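Local coordinates for E3 SUMO-protein ligase SIZ2 (Saccharomyces cerevisiae, PDB 6U75), which acts as a SUMO E3 ligase of the PIAS family, may promote SUMO attachment to septins, and is represented here by its PINIT and SP-RING region, at residues Q97-N102 against S219-Q225; F209-L215 against I233-L238; L54-S59 against K128-I132. One frame throughout, in Å; residues are numbered along the deposited sequence.

In the fold
The three contacts run from the PINIT domain into the SP-RING zinc finger. Interaction 3 lies inside the PINIT domain and pairs strands 50-58 and 130-139. Interaction 2 lies inside the zinc finger, where helix 211-218 meets the loop before strand 239-240. Interaction 1 joins the two domains through a loop from each. Its centre is about 14 Å from that of interaction 2 and about 16 Å from that of interaction 3, and it touches both. Interactions 2 and 3 have centres about 27 Å apart and do not touch. Along the chain interaction 3 closes before interaction 2 opens, while interaction 1 crosses both, and is where the loops of the two domains touch.

Interaction 1 (Q97-N102 against S219-Q225)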
loop_
_atom_site.group_PDB
_atom_site.type_symbol
_atom_site.label_atom_id
_atom_site.label_comp_id
_atom_site.label_asym_id
_atom_site.label_seq_id
_atom_site.Cartn_x
_atom_site.Cartn_y
_atom_site.Cartn_z
ATOM N N GLN A 97 -3.148 12.831 -5.746
ATOM C CA GLN A 97 -4.153 11.780 -5.766
ATOM C C GLN A 97 -4.798 11.637 -4.395
ATOM O O GLN A 97 -4.155 11.839 -3.361
ATOM C CB GLN A 97 -3.536 10.444 -6.191
ATOM C CG GLN A 97 -4.550 9.345 -6.458
ATOM C CD GLN A 97 -3.904 8.077 -6.982
ATOM O OE1 GLN A 97 -2.774 8.101 -7.472
ATOM N NE2 GLN A 97 -4.616 6.961 -6.874
ATOM N N ASN A 98 -6.081 11.284 -4.400
ATOM C CA ASN A 98 -6.851 11.088 -3.181
ATOM C C ASN A 98 -6.888 9.608 -2.825
ATOM O O ASN A 98 -7.006 8.749 -3.704
ATOM C CB ASN A 98 -8.276 11.619 -3.346
ATOM C CG ASN A 98 -8.312 13.110 -3.612
ATOM O OD1 ASN A 98 -7.552 13.877 -3.022
ATOM N ND2 ASN A 98 -9.196 13.529 -4.509
ATOM N N GLY A 99 -6.792 9.317 -1.531
ATOM C CA GLY A 99 -6.775 7.951 -1.055
ATOM C C GLY A 99 -5.409 7.305 -1.022
ATOM O O GLY A 99 -5.318 6.107 -0.726
ATOM N N THR A 100 -4.346 8.056 -1.313
ATOM C CA THR A 100 -2.986 7.534 -1.332
ATOM C C THR A 100 -2.203 7.928 -0.085
ATOM O O THR A 100 -0.975 8.066 -0.140
ATOM C CB THR A 100 -2.251 8.014 -2.584
ATOM O OG1 THR A 100 -2.030 9.427 -2.501
ATOM C CG2 THR A 100 -3.064 7.705 -3.830
ATOM N N GLY A 101 -2.888 8.124 1.036
ATOM C CA GLY A 101 -2.241 8.477 2.276
ATOM C C GLY A 101 -1.966 7.258 3.135
ATOM O O GLY A 101 -2.576 6.205 2.966
ATOM N N ASN A 102 -1.029 7.417 4.059
ATOM C CA ASN A 102 -0.687 6.393 5.029
ATOM C C ASN A 102 -1.113 6.819 6.425
ATOM O O ASN A 102 -1.295 8.011 6.696
ATOM C CB ASN A 102 0.822 6.114 5.027
ATOM C CG ASN A 102 1.255 5.251 3.862
ATOM O OD1 ASN A 102 0.434 4.608 3.210
ATOM N ND2 ASN A 102 2.556 5.225 3.602
ATOM N N SER A 219 4.006 0.346 0.025
ATOM C CA SER A 219 4.034 0.575 1.464
ATOM C C SER A 219 4.250 2.040 1.817
ATOM O O SER A 219 4.044 2.416 2.976
ATOM C CB SER A 219 5.128 -0.275 2.113
ATOM O OG SER A 219 6.418 0.156 1.710
ATOM N N GLN A 220 4.654 2.870 0.854
ATOM C CA GLN A 220 4.887 4.287 1.083
ATOM C C GLN A 220 4.104 5.198 0.150
ATOM O O GLN A 220 3.985 6.392 0.447
ATOM C CB GLN A 220 6.386 4.608 0.952
ATOM C CG GLN A 220 7.026 4.113 -0.336
ATOM C CD GLN A 220 8.533 3.997 -0.227
ATOM O OE1 GLN A 220 9.091 4.010 0.871
ATOM N NE2 GLN A 220 9.203 3.879 -1.368
ATOM N N VAL A 221 3.570 4.682 -0.953
ATOM C CA VAL A 221 2.697 5.454 -1.835
ATOM C C VAL A 221 1.596 4.522 -2.338
ATOM O O VAL A 221 1.719 3.955 -3.433
ATOM C CB VAL A 221 3.479 6.078 -3.002
ATOM C CG1 VAL A 221 2.598 7.059 -3.765
ATOM C CG2 VAL A 221 4.733 6.775 -2.496
ATOM N N PRO A 222 0.510 4.335 -1.581
ATOM C CA PRO A 222 -0.504 3.345 -1.974
ATOM C C PRO A 222 -1.317 3.742 -3.199
ATOM O O PRO A 222 -2.508 4.049 -3.087
ATOM C CB PRO A 222 -1.394 3.244 -0.725
ATOM C CG PRO A 222 -0.578 3.808 0.391
ATOM C CD PRO A 222 0.262 4.868 -0.232
ATOM N N THR A 223 -0.690 3.725 -4.378
ATOM C CA THR A 223 -1.433 3.951 -5.613
ATOM C C THR A 223 -2.109 2.678 -6.102
ATOM O O THR A 223 -3.195 2.740 -6.690
ATOM C CB THR A 223 -0.506 4.486 -6.707
ATOM O OG1 THR A 223 0.307 3.419 -7.213
ATOM C CG2 THR A 223 0.392 5.582 -6.161
ATOM N N TRP A 224 -1.486 1.526 -5.867
ATOM C CA TRP A 224 -2.011 0.233 -6.296
ATOM C C TRP A 224 -2.387 0.259 -7.774
ATOM O O TRP A 224 -3.477 -0.150 -8.179
ATOM C CB TRP A 224 -3.188 -0.189 -5.421
ATOM C CG TRP A 224 -2.727 -0.596 -4.064
ATOM C CD1 TRP A 224 -2.781 0.144 -2.921
ATOM C CD2 TRP A 224 -2.101 -1.833 -3.714
ATOM N NE1 TRP A 224 -2.238 -0.562 -1.875
ATOM C CE2 TRP A 224 -1.812 -1.779 -2.336
ATOM C CE3 TRP A 224 -1.762 -2.985 -4.430
ATOM C CZ2 TRP A 224 -1.204 -2.833 -1.661
ATOM C CZ3 TRP A 224 -1.159 -4.029 -3.758
ATOM C CH2 TRP A 224 -0.885 -3.946 -2.387
ATOM N N GLN A 225 -1.452 0.746 -8.584
ATOM C CA GLN A 225 -1.563 0.735 -10.033
ATOM C C GLN A 225 -0.396 -0.052 -10.606
ATOM O O GLN A 225 0.745 0.102 -10.160
ATOM C CB GLN A 225 -1.566 2.156 -10.601
ATOM C CG GLN A 225 -2.726 3.010 -10.121
ATOM C CD GLN A 225 -2.608 4.453 -10.573
ATOM O OE1 GLN A 225 -1.821 4.774 -11.463
ATOM N NE2 GLN A 225 -3.388 5.332 -9.953
#
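Thr100 and Asn102 meet Pro222 in a loop-to-loop contact between two domains, close to the protein surface. Residues 97-102 belong to a loop of the PINIT domain, before strand 104-105. Residues 219-225 follow helix 211-218 in the SP-RING zinc finger. The backbones come nearest at Thr100 and Pro222, with their CA atoms 4.9 Å apart.

Pro222 is at the centre; its CG and CD lie against carbonyl oxygens of the PINIT loop. Thr100 O lies 3.4 Å from Pro222 CD, and Gly101 O lies 4.0 Å from Pro222 CG. The Thr100 methyl CG2 sits 3.8 Å from Pro222 O. Thr100 OG1 turns to another task and bonds to Gly93 O, within its own domain.

Asn102 makes the single hydrogen bond between the segments, a weak one, at one end. Its CG is set anti to the carbonyl carbon (chi1 -78°), and the flat amide then spans two partners. ND2 gives to Ser219 O at 3.2 Å, bent to 128° at the hydrogen. OD1 rests beside CG and CD of the proline ring.

At the other end two glutamine amides approach from opposite directions. Gln97 NE2 and Gln225 NE2 are 3.7 Å apart, with the amide planes turned 29° from each other. The amides lie near each other and no hydrogen bond links them. Gln97 reaches across because its chain is extended. The Gln225 side chain lies about 9 Å from the bound zinc, next in sequence to the ligand Cys226.

Thr223 N bonds to Val221 O at 2.6 Å, closing a tight turn round the proline. The arrangement is that of an inverse gamma turn centred on Pro222, which offers its ring to a PINIT loop at the boundary with the SP-RING domain.

Interaction 2 (F209-L215 against I233-L238)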
loop_
_atom_site.group_PDB
_atom_site.type_symbol
_atom_site.label_atom_id
_atom_site.label_comp_id
_atom_site.label_asym_id
_atom_site.label_seq_id
_atom_site.Cartn_x
_atom_site.Cartn_y
_atom_site.Cartn_z
ATOM N N PHE A 209 6.763 -7.344 -13.062
ATOM C CA PHE A 209 7.479 -6.475 -12.143
ATOM C C PHE A 209 7.783 -7.260 -10.876
ATOM O O PHE A 209 7.042 -8.174 -10.504
ATOM C CB PHE A 209 6.664 -5.222 -11.806
ATOM C CG PHE A 209 5.277 -5.520 -11.318
ATOM C CD1 PHE A 209 4.227 -5.645 -12.212
ATOM C CD2 PHE A 209 5.022 -5.683 -9.968
ATOM C CE1 PHE A 209 2.950 -5.923 -11.767
ATOM C CE2 PHE A 209 3.746 -5.961 -9.517
ATOM C CZ PHE A 209 2.708 -6.081 -10.418
ATOM N N ASP A 210 8.881 -6.902 -10.216
ATOM C CA ASP A 210 9.263 -7.593 -8.992
ATOM C C ASP A 210 8.213 -7.356 -7.915
ATOM O O ASP A 210 7.923 -6.210 -7.557
ATOM C CB ASP A 210 10.633 -7.118 -8.517
ATOM C CG ASP A 210 11.226 -8.028 -7.458
ATOM O OD1 ASP A 210 11.780 -9.084 -7.826
ATOM O OD2 ASP A 210 11.130 -7.693 -6.260
ATOM N N ALA A 211 7.643 -8.446 -7.398
ATOM C CA ALA A 211 6.593 -8.324 -6.393
ATOM C C ALA A 211 7.100 -7.618 -5.143
ATOM O O ALA A 211 6.389 -6.796 -4.553
ATOM C CB ALA A 211 6.048 -9.708 -6.039
ATOM N N LEU A 212 8.329 -7.924 -4.723
ATOM C CA LEU A 212 8.847 -7.340 -3.491
ATOM C C LEU A 212 9.052 -5.838 -3.639
ATOM O O LEU A 212 8.697 -5.066 -2.741
ATOM C CB LEU A 212 10.153 -8.028 -3.093
ATOM C CG LEU A 212 10.744 -7.607 -1.747
ATOM C CD1 LEU A 212 9.735 -7.811 -0.630
ATOM C CD2 LEU A 212 12.021 -8.380 -1.461
ATOM N N TRP A 213 9.612 -5.401 -4.768
ATOM C CA TRP A 213 9.785 -3.970 -4.985
ATOM C C TRP A 213 8.448 -3.261 -5.152
ATOM O O TRP A 213 8.299 -2.113 -4.717
ATOM C CB TRP A 213 10.675 -3.728 -6.200
ATOM C CG TRP A 213 12.130 -3.831 -5.879
ATOM C CD1 TRP A 213 12.947 -4.902 -6.092
ATOM C CD2 TRP A 213 12.943 -2.819 -5.276
ATOM N NE1 TRP A 213 14.221 -4.618 -5.663
ATOM C CE2 TRP A 213 14.245 -3.344 -5.158
ATOM C CE3 TRP A 213 12.698 -1.518 -4.829
ATOM C CZ2 TRP A 213 15.296 -2.615 -4.610
ATOM C CZ3 TRP A 213 13.743 -0.795 -4.286
ATOM C CH2 TRP A 213 15.027 -1.344 -4.182
ATOM N N PHE A 214 7.465 -3.921 -5.766
ATOM C CA PHE A 214 6.132 -3.336 -5.855
ATOM C C PHE A 214 5.537 -3.133 -4.466
ATOM O O PHE A 214 4.994 -2.066 -4.161
ATOM C CB PHE A 214 5.225 -4.223 -6.705
ATOM C CG PHE A 214 3.803 -3.745 -6.774
ATOM C CD1 PHE A 214 3.443 -2.718 -7.629
ATOM C CD2 PHE A 214 2.825 -4.325 -5.985
ATOM C CE1 PHE A 214 2.135 -2.278 -7.695
ATOM C CE2 PHE A 214 1.515 -3.889 -6.046
ATOM C CZ PHE A 214 1.171 -2.864 -6.902
ATOM N N LEU A 215 5.630 -4.152 -3.609
ATOM C CA LEU A 215 5.110 -4.022 -2.251
ATOM C C LEU A 215 5.873 -2.970 -1.458
ATOM O O LEU A 215 5.290 -2.288 -0.608
ATOM C CB LEU A 215 5.169 -5.371 -1.534
ATOM C CG LEU A 215 4.232 -6.456 -2.067
ATOM C CD1 LEU A 215 4.565 -7.800 -1.442
ATOM C CD2 LEU A 215 2.780 -6.091 -1.804
ATOM N N ILE A 233 -5.011 -2.319 -9.503
ATOM C CA ILE A 233 -5.003 -3.715 -9.097
ATOM C C ILE A 233 -5.095 -3.779 -7.577
ATOM O O ILE A 233 -5.044 -2.763 -6.882
ATOM C CB ILE A 233 -3.757 -4.467 -9.602
ATOM C CG1 ILE A 233 -2.479 -3.760 -9.146
ATOM C CG2 ILE A 233 -3.789 -4.579 -11.117
ATOM C CD1 ILE A 233 -1.214 -4.509 -9.502
ATOM N N LYS A 234 -5.237 -4.999 -7.068
ATOM C CA LYS A 234 -5.378 -5.242 -5.641
ATOM C C LYS A 234 -4.413 -6.341 -5.221
ATOM O O LYS A 234 -3.970 -7.155 -6.035
ATOM C CB LYS A 234 -6.821 -5.617 -5.282
ATOM C CG LYS A 234 -7.814 -4.486 -5.527
ATOM C CD LYS A 234 -9.119 -4.981 -6.134
ATOM C CE LYS A 234 -10.012 -5.644 -5.100
ATOM N NZ LYS A 234 -11.268 -6.164 -5.713
ATOM N N PHE A 235 -4.093 -6.350 -3.925
ATOM C CA PHE A 235 -3.066 -7.254 -3.418
ATOM C C PHE A 235 -3.370 -8.705 -3.766
ATOM O O PHE A 235 -2.469 -9.461 -4.148
ATOM C CB PHE A 235 -2.930 -7.085 -1.905
ATOM C CG PHE A 235 -1.985 -8.062 -1.271
ATOM C CD1 PHE A 235 -0.628 -7.996 -1.526
ATOM C CD2 PHE A 235 -2.454 -9.044 -0.416
ATOM C CE1 PHE A 235 0.243 -8.893 -0.946
ATOM C CE2 PHE A 235 -1.586 -9.942 0.168
ATOM C CZ PHE A 235 -0.235 -9.867 -0.098
ATOM N N ASP A 236 -4.633 -9.116 -3.644
ATOM C CA ASP A 236 -4.989 -10.513 -3.864
ATOM C C ASP A 236 -4.944 -10.918 -5.331
ATOM O O ASP A 236 -5.081 -12.110 -5.627
ATOM C CB ASP A 236 -6.382 -10.788 -3.293
ATOM C CG ASP A 236 -6.432 -10.633 -1.786
ATOM O OD1 ASP A 236 -5.426 -10.956 -1.119
ATOM O OD2 ASP A 236 -7.476 -10.185 -1.266
ATOM N N GLN A 237 -4.755 -9.973 -6.251
ATOM C CA GLN A 237 -4.615 -10.305 -7.663
ATOM C C GLN A 237 -3.178 -10.611 -8.061
ATOM O O GLN A 237 -2.956 -11.180 -9.135
ATOM C CB GLN A 237 -5.137 -9.157 -8.534
ATOM C CG GLN A 237 -6.618 -8.868 -8.359
ATOM C CD GLN A 237 -7.082 -7.691 -9.193
ATOM O OE1 GLN A 237 -6.397 -7.264 -10.121
ATOM N NE2 GLN A 237 -8.251 -7.156 -8.860
ATOM N N LEU A 238 -2.205 -10.250 -7.226
ATOM C CA LEU A 238 -0.804 -10.461 -7.564
ATOM C C LEU A 238 -0.481 -11.949 -7.584
ATOM O O LEU A 238 -0.797 -12.677 -6.638
ATOM C CB LEU A 238 0.095 -9.744 -6.559
ATOM C CG LEU A 238 -0.086 -8.229 -6.457
ATOM C CD1 LEU A 238 0.751 -7.664 -5.321
ATOM C CD2 LEU A 238 0.273 -7.557 -7.770
#
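Leu215 and Phe235 mark the nearest backbone approach, yet their CA atoms are 8.9 Å apart, and side chains join residues 209-215, which lead into helix 211-218, to the loop 233-238. Leu238 contributes most to the contact, its two methyls divided between two rings. CD1 lies 3.9 Å from Phe214 CE2 and approaches that ring obliquely. CD2 comes to the edge of the Phe209 ring, near its plane, 3.9 Å from CZ.

The Ile233 and Phe214 side chains approach from opposite directions. The terminal methyl CD1 of Ile233 is 3.9 Å from Phe214 CZ, and also meets Phe209 CZ at 4.3 Å. Phe214 has CG anti to its backbone nitrogen (chi1 176°), which points the ring at the opposite segment, where CZ meets Ile233 and CE2 meets Leu238. Leu215 packs separately, on Phe235. Its CD2 meets the edge of the Phe235 ring near the ring plane, 3.9 Å from CE1, and the two side chains cross at about a right angle.

Asp210 caps the helix: its OD2 accepts from Trp213 N. Leu145 of helix 142-150 packs on both Leu215 and Phe235, and Arg152 makes a cation-pi contact with Phe235. The Phe209 side chain lies about 5 Å from the zinc held by Cys203, His205, Cys226 and Cys229. No hydrogen bond crosses between the segments. Buried methyls and aromatic rings hold the two segments together, consistent with a hydrophobic core of the SP-RING beside its metal site.

Interaction 3 (L54-S59 against K128-I132); sequences LFSGFS and KEYSI
Gly57 and Ser131 form the hydrogen-bonded pair of an antiparallel strand contact. Gly57 N gives to Ser131 O at 2.9 Å, and Ser131 N gives to Gly57 O at 2.8 Å. A third bond runs from Ser59 N to Glu129 O. Ser56 and Ile132 form a non-hydrogen-bonded pair, with the Ile132 methyl CD1 against Ser56 OG. Leu54 CD1 meets Ile132 CG2 beyond it.

Phe58 lies beside Lys128 and Tyr130. Lys128 bends at chi3 (65°) to bring NZ 3.3 Å from the centroid of the Phe58 ring, directly over the centre of one face. This is a cation-pi contact. The Tyr130 ring runs alongside and obliquely, its plane turned 33° from that of Phe58.

Second-shell groups fix the serines. Glu65 binds Ser59 OG through OE1 and Ser131 OG through OE2, which ties the neighbouring side chains together. Ser56 OG bonds to Asp73 O.

In the PINIT sheet, strand 130-139 lies between strands 50-58 and 12-21. Tyr130 and Ile132 bond by backbone to Leu21 and Lys19. On its other edge strand 50-58 pairs with the short strand 104-105, where Leu54 and Ala104 share a backbone bond.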
loop_
_atom_site.group_PDB
_atom_site.type_symbol
_atom_site.label_atom_id
_atom_site.label_comp_id
_atom_site.label_asym_id
_atom_site.label_seq_id
_atom_site.Cartn_x
_atom_site.Cartn_y
_atom_site.Cartn_z
ATOM N N LEU A 54 -3.077 6.162 13.705
ATOM C CA LEU A 54 -4.040 7.224 13.464
ATOM C C LEU A 54 -4.458 7.207 12.000
ATOM O O LEU A 54 -3.624 7.034 11.107
ATOM C CB LEU A 54 -3.432 8.580 13.822
ATOM C CG LEU A 54 -4.281 9.832 13.606
ATOM C CD1 LEU A 54 -5.341 9.965 14.685
ATOM C CD2 LEU A 54 -3.392 11.064 13.571
ATOM N N PHE A 55 -5.754 7.385 11.760
ATOM C CA PHE A 55 -6.324 7.364 10.422
ATOM C C PHE A 55 -7.126 8.637 10.196
ATOM O O PHE A 55 -7.763 9.153 11.118
ATOM C CB PHE A 55 -7.227 6.141 10.222
ATOM C CG PHE A 55 -6.490 4.833 10.240
ATOM C CD1 PHE A 55 -6.147 4.230 11.438
ATOM C CD2 PHE A 55 -6.144 4.203 9.056
ATOM C CE1 PHE A 55 -5.470 3.027 11.454
ATOM C CE2 PHE A 55 -5.467 3.001 9.068
ATOM C CZ PHE A 55 -5.130 2.412 10.267
ATOM N N SER A 56 -7.094 9.131 8.961
ATOM C CA SER A 56 -7.852 10.304 8.559
ATOM C C SER A 56 -8.494 10.023 7.211
ATOM O O SER A 56 -7.848 9.476 6.313
ATOM C CB SER A 56 -6.963 11.551 8.470
ATOM O OG SER A 56 -7.694 12.674 8.011
ATOM N N GLY A 57 -9.767 10.391 7.074
ATOM C CA GLY A 57 -10.483 10.155 5.839
ATOM C C GLY A 57 -11.440 11.287 5.529
ATOM O O GLY A 57 -11.812 12.070 6.402
ATOM N N PHE A 58 -11.827 11.368 4.259
ATOM C CA PHE A 58 -12.835 12.339 3.855
ATOM C C PHE A 58 -14.169 11.995 4.503
ATOM O O PHE A 58 -14.627 10.850 4.438
ATOM C CB PHE A 58 -12.977 12.368 2.333
ATOM C CG PHE A 58 -11.874 13.110 1.627
ATOM C CD1 PHE A 58 -11.440 14.345 2.083
ATOM C CD2 PHE A 58 -11.273 12.570 0.502
ATOM C CE1 PHE A 58 -10.429 15.025 1.433
ATOM C CE2 PHE A 58 -10.262 13.245 -0.152
ATOM C CZ PHE A 58 -9.838 14.474 0.314
ATOM N N SER A 59 -14.791 12.990 5.129
ATOM C CA SER A 59 -16.064 12.817 5.826
ATOM C C SER A 59 -17.172 13.306 4.900
ATOM O O SER A 59 -17.517 14.488 4.881
ATOM C CB SER A 59 -16.062 13.570 7.151
ATOM O OG SER A 59 -17.333 13.509 7.774
ATOM N N LYS A 128 -12.443 20.545 3.090
ATOM C CA LYS A 128 -13.409 19.468 3.232
ATOM C C LYS A 128 -13.361 18.928 4.653
ATOM O O LYS A 128 -12.336 19.024 5.335
ATOM C CB LYS A 128 -13.135 18.336 2.232
ATOM C CG LYS A 128 -13.521 18.673 0.797
ATOM C CD LYS A 128 -12.999 17.639 -0.193
ATOM C CE LYS A 128 -13.631 16.271 0.020
ATOM N NZ LYS A 128 -13.125 15.269 -0.959
ATOM N N GLU A 129 -14.478 18.364 5.098
ATOM C CA GLU A 129 -14.550 17.797 6.434
ATOM C C GLU A 129 -13.827 16.456 6.480
ATOM O O GLU A 129 -13.825 15.695 5.510
ATOM C CB GLU A 129 -16.006 17.624 6.868
ATOM C CG GLU A 129 -16.781 18.928 6.941
ATOM C CD GLU A 129 -18.221 18.730 7.372
ATOM O OE1 GLU A 129 -19.093 19.495 6.910
ATOM O OE2 GLU A 129 -18.481 17.804 8.169
ATOM N N TYR A 130 -13.205 16.175 7.623
ATOM C CA TYR A 130 -12.417 14.965 7.797
ATOM C C TYR A 130 -12.881 14.202 9.030
ATOM O O TYR A 130 -13.389 14.785 9.989
ATOM C CB TYR A 130 -10.918 15.284 7.929
ATOM C CG TYR A 130 -10.284 15.822 6.665
ATOM C CD1 TYR A 130 -10.258 17.185 6.404
ATOM C CD2 TYR A 130 -9.707 14.968 5.737
ATOM C CE1 TYR A 130 -9.680 17.680 5.251
ATOM C CE2 TYR A 130 -9.126 15.454 4.582
ATOM C CZ TYR A 130 -9.115 16.810 4.344
ATOM O OH TYR A 130 -8.537 17.299 3.195
ATOM N N SER A 131 -12.707 12.885 8.982
ATOM C CA SER A 131 -12.917 12.003 10.121
ATOM C C SER A 131 -11.565 11.482 10.586
ATOM O O SER A 131 -10.777 10.977 9.774
ATOM C CB SER A 131 -13.836 10.835 9.758
ATOM O OG SER A 131 -15.151 11.281 9.481
ATOM N N ILE A 132 -11.305 11.606 11.885
ATOM C CA ILE A 132 -10.063 11.178 12.513
ATOM C C ILE A 132 -10.390 10.028 13.454
ATOM O O ILE A 132 -11.274 10.155 14.311
ATOM C CB ILE A 132 -9.397 12.336 13.279
ATOM C CG1 ILE A 132 -9.065 13.494 12.332
ATOM C CG2 ILE A 132 -8.152 11.852 14.005
ATOM C CD1 ILE A 132 -7.966 13.189 11.334
#